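Local coordinates for protein biofilm growth-associated repressor (Xylella fastidiosa, PDB 3PQK) that represses transcription of its own operon by binding a palindromic AT-rich sequence that spans the -10 region of the blh promoter, at residues Glu36-Leu42 against Gln74-Arg78; Val29-Glu34 against Val88-Tyr92. All coordinates share one frame; numbering follows the deposited sequence.

Contact 1: residues Glu36-Leu42 against Gln74-Arg78; sequences EFSVGEL and QIFYR
Glu36 and Arg78 lie alongside one another and point the same way, with Glu36 CG packed against Arg78 CB. Their charged ends meet in a weak salt bridge, Glu36 OE2 to Arg78 NH1 at 3.4 Å, with carboxylate and guanidinium planes 57° apart. The other oxygen, OE1, is taken by Arg69, and Arg78 NE pairs with Glu67, so both side chains are tied to strand 66-69 as well. Glu36 crosses Phe76 at about a right angle, its OE1 3.8 Å from Phe76 CB. The Phe76 ring carries Gln74 CG over one face and meets Glu41 OE1 at its edge, 4.0 Å from CE1. That same OE1 accepts from Ser38 N at 2.9 Å, while Ser38 OG takes a weak bond from Glu41 N; the pair is a capping box that starts helix 39-46. Phe37 O lies in plane at the edge of the Tyr77 ring, while Val39 CB and Leu42 CD1 come to CE2 and CD2 obliquely, in apolar contact. A water links Val39 N to Ile75 O. Between the side chains, Phe37 and Tyr77 exchange two backbone hydrogen bonds, Tyr77 N to Phe37 O at 2.8 Å and Phe37 N to Tyr77 O at 3.0 Å. This single antiparallel bridge, joining the lead-in to the predicted helix-turn-helix with a strand of the wing, is characteristic of the winged-helix fold.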
ATOM      1  N   GLU B  36      -9.995   1.942  19.353  1.00 28.05           N
ATOM      2  CA  GLU B  36     -10.573   0.596  19.487  1.00 26.74           C
ATOM      3  C   GLU B  36     -12.071   0.659  19.328  1.00 28.21           C
ATOM      4  O   GLU B  36     -12.702   1.520  19.943  1.00 26.62           O
ATOM      5  CB  GLU B  36     -10.258   0.006  20.876  1.00 28.00           C
ATOM      6  CG  GLU B  36      -8.779  -0.030  21.228  1.00 38.69           C
ATOM      7  CD  GLU B  36      -8.389  -0.760  22.501  1.00 71.96           C
ATOM      8  OE1 GLU B  36      -9.278  -1.341  23.165  1.00 72.29           O
ATOM      9  OE2 GLU B  36      -7.179  -0.763  22.827  1.00 70.03           O
ATOM     10  N   PHE B  37     -12.654  -0.226  18.510  1.00 24.54           N
ATOM     11  CA  PHE B  37     -14.102  -0.232  18.313  1.00 25.81           C
ATOM     12  C   PHE B  37     -14.678  -1.624  18.399  1.00 28.13           C
ATOM     13  O   PHE B  37     -14.021  -2.596  18.016  1.00 26.98           O
ATOM     14  CB  PHE B  37     -14.489   0.401  16.966  1.00 29.47           C
ATOM     15  CG  PHE B  37     -14.115   1.857  16.841  1.00 33.10           C
ATOM     16  CD1 PHE B  37     -14.902   2.846  17.420  1.00 38.69           C
ATOM     17  CD2 PHE B  37     -12.947   2.237  16.197  1.00 35.26           C
ATOM     18  CE1 PHE B  37     -14.545   4.195  17.320  1.00 39.38           C
ATOM     19  CE2 PHE B  37     -12.596   3.593  16.084  1.00 39.38           C
ATOM     20  CZ  PHE B  37     -13.400   4.562  16.646  1.00 38.36           C
ATOM     21  N   SER B  38     -15.944  -1.713  18.833  1.00 20.77           N
ATOM     22  CA  SER B  38     -16.597  -2.999  18.922  1.00 21.02           C
ATOM     23  C   SER B  38     -17.123  -3.302  17.534  1.00 23.62           C
ATOM     24  O   SER B  38     -17.091  -2.424  16.681  1.00 22.47           O
ATOM     25  CB  SER B  38     -17.718  -2.959  19.964  1.00 24.31           C
ATOM     26  OG  SER B  38     -18.863  -2.327  19.420  1.00 27.28           O
ATOM     27  N   VAL B  39     -17.621  -4.518  17.304  1.00 24.58           N
ATOM     28  CA  VAL B  39     -18.171  -4.930  16.014  1.00 25.78           C
ATOM     29  C   VAL B  39     -19.397  -4.098  15.644  1.00 31.21           C
ATOM     30  O   VAL B  39     -19.541  -3.713  14.484  1.00 32.04           O
ATOM     31  CB  VAL B  39     -18.366  -6.482  15.928  1.00 32.19           C
ATOM     32  CG1 VAL B  39     -19.449  -7.000  16.888  1.00 33.21           C
ATOM     33  CG2 VAL B  39     -18.627  -6.955  14.506  1.00 31.41           C
ATOM     34  N   GLY B  40     -20.228  -3.773  16.638  1.00 28.41           N
ATOM     35  CA  GLY B  40     -21.418  -2.943  16.458  1.00 26.56           C
ATOM     36  C   GLY B  40     -21.077  -1.532  16.041  1.00 27.36           C
ATOM     37  O   GLY B  40     -21.712  -0.989  15.149  1.00 27.29           O
ATOM     38  N   GLU B  41     -20.051  -0.935  16.673  1.00 24.01           N
ATOM     39  CA  GLU B  41     -19.557   0.396  16.363  1.00 22.98           C
ATOM     40  C   GLU B  41     -18.939   0.442  14.966  1.00 30.35           C
ATOM     41  O   GLU B  41     -19.107   1.442  14.244  1.00 28.88           O
ATOM     42  CB  GLU B  41     -18.526   0.827  17.394  1.00 24.21           C
ATOM     43  CG  GLU B  41     -19.130   0.928  18.775  1.00 29.01           C
ATOM     44  CD  GLU B  41     -18.185   1.221  19.918  1.00 37.72           C
ATOM     45  OE1 GLU B  41     -17.024   0.763  19.899  1.00 32.42           O
ATOM     46  OE2 GLU B  41     -18.624   1.919  20.854  1.00 30.78           O
ATOM     47  N   LEU B  42     -18.218  -0.636  14.576  1.00 27.30           N
ATOM     48  CA  LEU B  42     -17.613  -0.703  13.241  1.00 25.57           C
ATOM     49  C   LEU B  42     -18.705  -0.757  12.180  1.00 31.57           C
ATOM     50  O   LEU B  42     -18.629  -0.037  11.193  1.00 31.45           O
ATOM     51  CB  LEU B  42     -16.619  -1.895  13.124  1.00 23.73           C
ATOM     52  CG  LEU B  42     -15.326  -1.714  13.923  1.00 26.19           C
ATOM     53  CD1 LEU B  42     -14.615  -3.009  14.127  1.00 26.18           C
ATOM     54  CD2 LEU B  42     -14.440  -0.606  13.362  1.00 26.21           C
ATOM     55  N   GLN B  74     -16.812  -6.369  26.968  1.00 31.26           N
ATOM     56  CA  GLN B  74     -16.972  -6.007  25.564  1.00 29.86           C
ATOM     57  C   GLN B  74     -15.734  -6.378  24.730  1.00 29.43           C
ATOM     58  O   GLN B  74     -14.610  -6.121  25.145  1.00 30.15           O
ATOM     59  CB  GLN B  74     -17.279  -4.491  25.446  1.00 32.25           C
ATOM     60  CG  GLN B  74     -17.580  -3.978  24.033  1.00 36.06           C
ATOM     61  CD  GLN B  74     -18.664  -4.739  23.334  1.00 38.61           C
ATOM     62  OE1 GLN B  74     -18.407  -5.704  22.632  1.00 42.76           O
ATOM     63  NE2 GLN B  74     -19.873  -4.250  23.401  1.00 36.19           N
ATOM     64  N   ILE B  75     -15.939  -6.968  23.575  1.00 25.80           N
ATOM     65  CA  ILE B  75     -14.832  -7.282  22.651  1.00 26.82           C
ATOM     66  C   ILE B  75     -14.529  -6.023  21.768  1.00 27.28           C
ATOM     67  O   ILE B  75     -15.389  -5.611  20.999  1.00 26.26           O
ATOM     68  CB  ILE B  75     -15.157  -8.525  21.755  1.00 30.66           C
ATOM     69  CG1 ILE B  75     -15.391  -9.808  22.594  1.00 32.54           C
ATOM     70  CG2 ILE B  75     -14.055  -8.757  20.683  1.00 31.78           C
ATOM     71  CD1 ILE B  75     -16.479 -10.761  21.976  1.00 42.43           C
ATOM     72  N   PHE B  76     -13.325  -5.448  21.883  1.00 22.89           N
ATOM     73  CA  PHE B  76     -12.895  -4.316  21.046  1.00 23.39           C
ATOM     74  C   PHE B  76     -11.804  -4.753  20.088  1.00 29.48           C
ATOM     75  O   PHE B  76     -10.860  -5.448  20.490  1.00 28.85           O
ATOM     76  CB  PHE B  76     -12.338  -3.145  21.882  1.00 25.60           C
ATOM     77  CG  PHE B  76     -13.369  -2.495  22.766  1.00 28.53           C
ATOM     78  CD1 PHE B  76     -14.324  -1.635  22.231  1.00 30.71           C
ATOM     79  CD2 PHE B  76     -13.416  -2.776  24.128  1.00 32.84           C
ATOM     80  CE1 PHE B  76     -15.315  -1.078  23.038  1.00 31.44           C
ATOM     81  CE2 PHE B  76     -14.396  -2.197  24.943  1.00 35.60           C
ATOM     82  CZ  PHE B  76     -15.325  -1.336  24.394  1.00 32.28           C
ATOM     83  N   TYR B  77     -11.891  -4.276  18.851  1.00 25.37           N
ATOM     84  CA  TYR B  77     -10.864  -4.513  17.840  1.00 24.79           C
ATOM     85  C   TYR B  77      -9.964  -3.306  17.841  1.00 28.24           C
ATOM     86  O   TYR B  77     -10.406  -2.208  18.141  1.00 27.43           O
ATOM     87  CB  TYR B  77     -11.491  -4.719  16.470  1.00 26.17           C
ATOM     88  CG  TYR B  77     -12.303  -5.994  16.366  1.00 29.90           C
ATOM     89  CD1 TYR B  77     -11.771  -7.136  15.772  1.00 31.62           C
ATOM     90  CD2 TYR B  77     -13.625  -6.039  16.796  1.00 32.00           C
ATOM     91  CE1 TYR B  77     -12.531  -8.292  15.618  1.00 33.47           C
ATOM     92  CE2 TYR B  77     -14.394  -7.197  16.658  1.00 33.92           C
ATOM     93  CZ  TYR B  77     -13.837  -8.325  16.079  1.00 43.06           C
ATOM     94  OH  TYR B  77     -14.588  -9.465  15.917  1.00 49.05           O
ATOM     95  N   ARG B  78      -8.703  -3.512  17.537  1.00 22.72           N
ATOM     96  CA  ARG B  78      -7.673  -2.502  17.514  1.00 23.40           C
ATOM     97  C   ARG B  78      -6.600  -2.970  16.539  1.00 27.49           C
ATOM     98  O   ARG B  78      -6.475  -4.172  16.283  1.00 24.30           O
ATOM     99  CB  ARG B  78      -7.047  -2.327  18.914  1.00 24.91           C
ATOM    100  CG  ARG B  78      -6.503  -3.617  19.560  1.00 37.66           C
ATOM    101  CD  ARG B  78      -5.741  -3.368  20.855  1.00 43.64           C
ATOM    102  NE  ARG B  78      -4.339  -3.027  20.604  1.00 60.33           N
ATOM    103  CZ  ARG B  78      -3.551  -2.370  21.453  1.00 82.72           C
ATOM    104  NH1 ARG B  78      -4.023  -1.952  22.624  1.00 68.24           N
ATOM    105  NH2 ARG B  78      -2.291  -2.106  21.128  1.00 73.57           N
TER
HETATM  106  O   HOH W   1     -17.185  -6.629  19.458  1.00 25.53           O

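Contact 2: residues Val29-Glu34 against Val88-Tyr92; sequences VCTLVE and VNALY
Val29 sets its CB 3.6 Å from CG1 of Val88, the two side chains crossing at about a right angle, and Leu79 of the wing strand packs against both valines. One residue on, Cys30 brings SG close to the backbone of Tyr92, 3.7 Å from its CA, and beside the edge of the ring, 5.4 Å from the ring centroid. The sulfur is joined in a disulfide to Cys96, at the end of the same helix 84-96. Val33 comes a turn later and spreads its two methyls. CG1, anti to the backbone N (chi1 165°), sits over one face of the Tyr92 ring in a CH-pi contact, 3.8 Å from the centroid and 16° off the normal; CG2 slides past Val88 CG1 at 3.7 Å. Glu34 completes the segment with an extended side chain that crosses Tyr92 at about a right angle. Tyr92 OH donates to the anti lone pair of Glu34 OE2 at 2.5 Å, the carboxylate standing nearly perpendicular to the ring. The axes of the short helix segments 29-33 and 88-92 approach to 9.2 Å and cross at -91°. Leu91 of the same helix as Tyr92 also packs on Leu87 of the second subunit. A C-terminal helix that covers the winged-helix core and meets its partner subunit is characteristic of dimeric ArsR-family repressors, here with the disulfide of the redox switch built into the helix pair.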
ATOM      1  N   VAL B  29      -9.397  -0.635   8.688  1.00 18.11           N
ATOM      2  CA  VAL B  29      -8.102  -0.196   9.224  1.00 18.35           C
ATOM      3  C   VAL B  29      -8.008   1.311   9.428  1.00 23.72           C
ATOM      4  O   VAL B  29      -7.541   1.763  10.470  1.00 20.70           O
ATOM      5  CB  VAL B  29      -6.865  -0.848   8.537  1.00 21.33           C
ATOM      6  CG1 VAL B  29      -6.906  -2.374   8.667  1.00 20.22           C
ATOM      7  CG2 VAL B  29      -6.764  -0.447   7.065  1.00 21.27           C
ATOM      8  N   CYS B  30      -8.550   2.096   8.487  1.00 24.74           N
ATOM      9  CA  CYS B  30      -8.557   3.553   8.672  1.00 25.87           C
ATOM     10  C   CYS B  30      -9.417   3.971   9.870  1.00 27.29           C
ATOM     11  O   CYS B  30      -8.999   4.843  10.627  1.00 25.48           O
ATOM     12  CB  CYS B  30      -8.972   4.278   7.394  1.00 27.51           C
ATOM     13  SG  CYS B  30      -7.587   4.629   6.294  1.00 32.30           S
ATOM     14  N   THR B  31     -10.573   3.293  10.091  1.00 24.97           N
ATOM     15  CA  THR B  31     -11.438   3.579  11.256  1.00 24.10           C
ATOM     16  C   THR B  31     -10.676   3.286  12.560  1.00 27.59           C
ATOM     17  O   THR B  31     -10.724   4.088  13.503  1.00 26.36           O
ATOM     18  CB  THR B  31     -12.762   2.782  11.174  1.00 26.99           C
ATOM     19  OG1 THR B  31     -13.386   3.008   9.906  1.00 24.95           O
ATOM     20  CG2 THR B  31     -13.741   3.137  12.300  1.00 25.60           C
ATOM     21  N   LEU B  32      -9.910   2.172  12.576  1.00 22.39           N
ATOM     22  CA  LEU B  32      -9.142   1.735  13.744  1.00 21.66           C
ATOM     23  C   LEU B  32      -7.924   2.559  14.098  1.00 24.72           C
ATOM     24  O   LEU B  32      -7.392   2.430  15.190  1.00 25.37           O
ATOM     25  CB  LEU B  32      -8.825   0.241  13.687  1.00 21.85           C
ATOM     26  CG  LEU B  32     -10.024  -0.715  13.717  1.00 26.56           C
ATOM     27  CD1 LEU B  32      -9.568  -2.118  13.377  1.00 26.96           C
ATOM     28  CD2 LEU B  32     -10.708  -0.736  15.118  1.00 27.81           C
ATOM     29  N   VAL B  33      -7.484   3.424  13.203  1.00 23.60           N
ATOM     30  CA  VAL B  33      -6.377   4.369  13.458  1.00 23.19           C
ATOM     31  C   VAL B  33      -6.841   5.316  14.590  1.00 29.96           C
ATOM     32  O   VAL B  33      -6.066   5.667  15.472  1.00 32.31           O
ATOM     33  CB  VAL B  33      -6.040   5.142  12.145  1.00 26.48           C
ATOM     34  CG1 VAL B  33      -5.182   6.381  12.411  1.00 26.03           C
ATOM     35  CG2 VAL B  33      -5.362   4.221  11.136  1.00 26.17           C
ATOM     36  N   GLU B  34      -8.122   5.665  14.572  1.00 27.52           N
ATOM     37  CA  GLU B  34      -8.780   6.554  15.524  1.00 27.82           C
ATOM     38  C   GLU B  34      -9.018   5.950  16.915  1.00 32.88           C
ATOM     39  O   GLU B  34      -9.130   6.701  17.893  1.00 31.54           O
ATOM     40  CB  GLU B  34     -10.055   7.115  14.910  1.00 28.73           C
ATOM     41  CG  GLU B  34      -9.734   8.046  13.742  1.00 41.15           C
ATOM     42  CD  GLU B  34     -10.871   8.386  12.807  1.00 62.97           C
ATOM     43  OE1 GLU B  34     -12.022   7.970  13.072  1.00 60.97           O
ATOM     44  OE2 GLU B  34     -10.613   9.102  11.813  1.00 63.94           O
ATOM     45  N   VAL B  88      -0.685   1.317   7.486  1.00 22.13           N
ATOM     46  CA  VAL B  88      -2.080   1.700   7.761  1.00 21.55           C
ATOM     47  C   VAL B  88      -2.107   3.201   8.114  1.00 24.97           C
ATOM     48  O   VAL B  88      -2.877   3.951   7.522  1.00 24.10           O
ATOM     49  CB  VAL B  88      -2.735   0.842   8.867  1.00 25.01           C
ATOM     50  CG1 VAL B  88      -4.125   1.376   9.205  1.00 25.12           C
ATOM     51  CG2 VAL B  88      -2.831  -0.627   8.456  1.00 25.20           C
ATOM     52  N   ASN B  89      -1.215   3.630   9.039  1.00 22.80           N
ATOM     53  CA  ASN B  89      -1.101   5.028   9.443  1.00 23.49           C
ATOM     54  C   ASN B  89      -0.797   5.969   8.249  1.00 30.28           C
ATOM     55  O   ASN B  89      -1.341   7.068   8.203  1.00 32.80           O
ATOM     56  CB  ASN B  89      -0.060   5.170  10.558  1.00 20.11           C
ATOM     57  CG  ASN B  89      -0.628   4.909  11.939  1.00 45.32           C
ATOM     58  OD1 ASN B  89      -0.153   4.049  12.677  1.00 47.73           O
ATOM     59  ND2 ASN B  89      -1.671   5.630  12.315  1.00 35.29           N
ATOM     60  N   ALA B  90       0.019   5.515   7.264  1.00 25.24           N
ATOM     61  CA  ALA B  90       0.344   6.293   6.061  1.00 24.76           C
ATOM     62  C   ALA B  90      -0.838   6.373   5.124  1.00 26.24           C
ATOM     63  O   ALA B  90      -1.069   7.425   4.544  1.00 24.69           O
ATOM     64  CB  ALA B  90       1.534   5.684   5.332  1.00 26.09           C
ATOM     65  N   LEU B  91      -1.581   5.267   4.954  1.00 22.10           N
ATOM     66  CA  LEU B  91      -2.782   5.250   4.107  1.00 21.26           C
ATOM     67  C   LEU B  91      -3.843   6.196   4.708  1.00 26.93           C
ATOM     68  O   LEU B  91      -4.554   6.878   3.958  1.00 27.21           O
ATOM     69  CB  LEU B  91      -3.363   3.824   4.003  1.00 20.22           C
ATOM     70  CG  LEU B  91      -2.555   2.773   3.226  1.00 24.13           C
ATOM     71  CD1 LEU B  91      -3.040   1.359   3.571  1.00 23.42           C
ATOM     72  CD2 LEU B  91      -2.638   3.010   1.687  1.00 27.45           C
ATOM     73  N   TYR B  92      -3.932   6.257   6.062  1.00 25.30           N
ATOM     74  CA  TYR B  92      -4.882   7.150   6.755  1.00 26.16           C
ATOM     75  C   TYR B  92      -4.563   8.592   6.399  1.00 30.76           C
ATOM     76  O   TYR B  92      -5.429   9.274   5.834  1.00 32.42           O
ATOM     77  CB  TYR B  92      -4.858   6.956   8.286  1.00 27.88           C
ATOM     78  CG  TYR B  92      -5.826   7.857   9.035  1.00 30.92           C
ATOM     79  CD1 TYR B  92      -7.180   7.536   9.130  1.00 32.48           C
ATOM     80  CD2 TYR B  92      -5.382   9.003   9.686  1.00 32.66           C
ATOM     81  CE1 TYR B  92      -8.073   8.355   9.815  1.00 33.44           C
ATOM     82  CE2 TYR B  92      -6.267   9.826  10.388  1.00 33.96           C
ATOM     83  CZ  TYR B  92      -7.611   9.493  10.452  1.00 39.36           C
ATOM     84  OH  TYR B  92      -8.495  10.290  11.135  1.00 42.85           O
TER

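The two contacts have centres 15 Å apart and meet directly. Phe37 of contact 1 pushes its ring up to the end of helix 23-33, with CE2 3.2 Å from Thr31 O and CD2 3.9 Å from Leu32 CD2. Leu42 CD2 also touches Thr31 CG2 at 4.0 Å. Thr31 and Leu32 thus use the side of helix 23-33 turned away from 88-92 to meet the start of the predicted DNA-binding motif. A second route runs through strand 76-79, which supplies Phe76, Tyr77 and Arg78 to contact 1 and Leu79 to the valines of contact 2. Such a path is consistent with a redox switch in which the Cys30-Cys96 disulfide affects the DNA-binding parts.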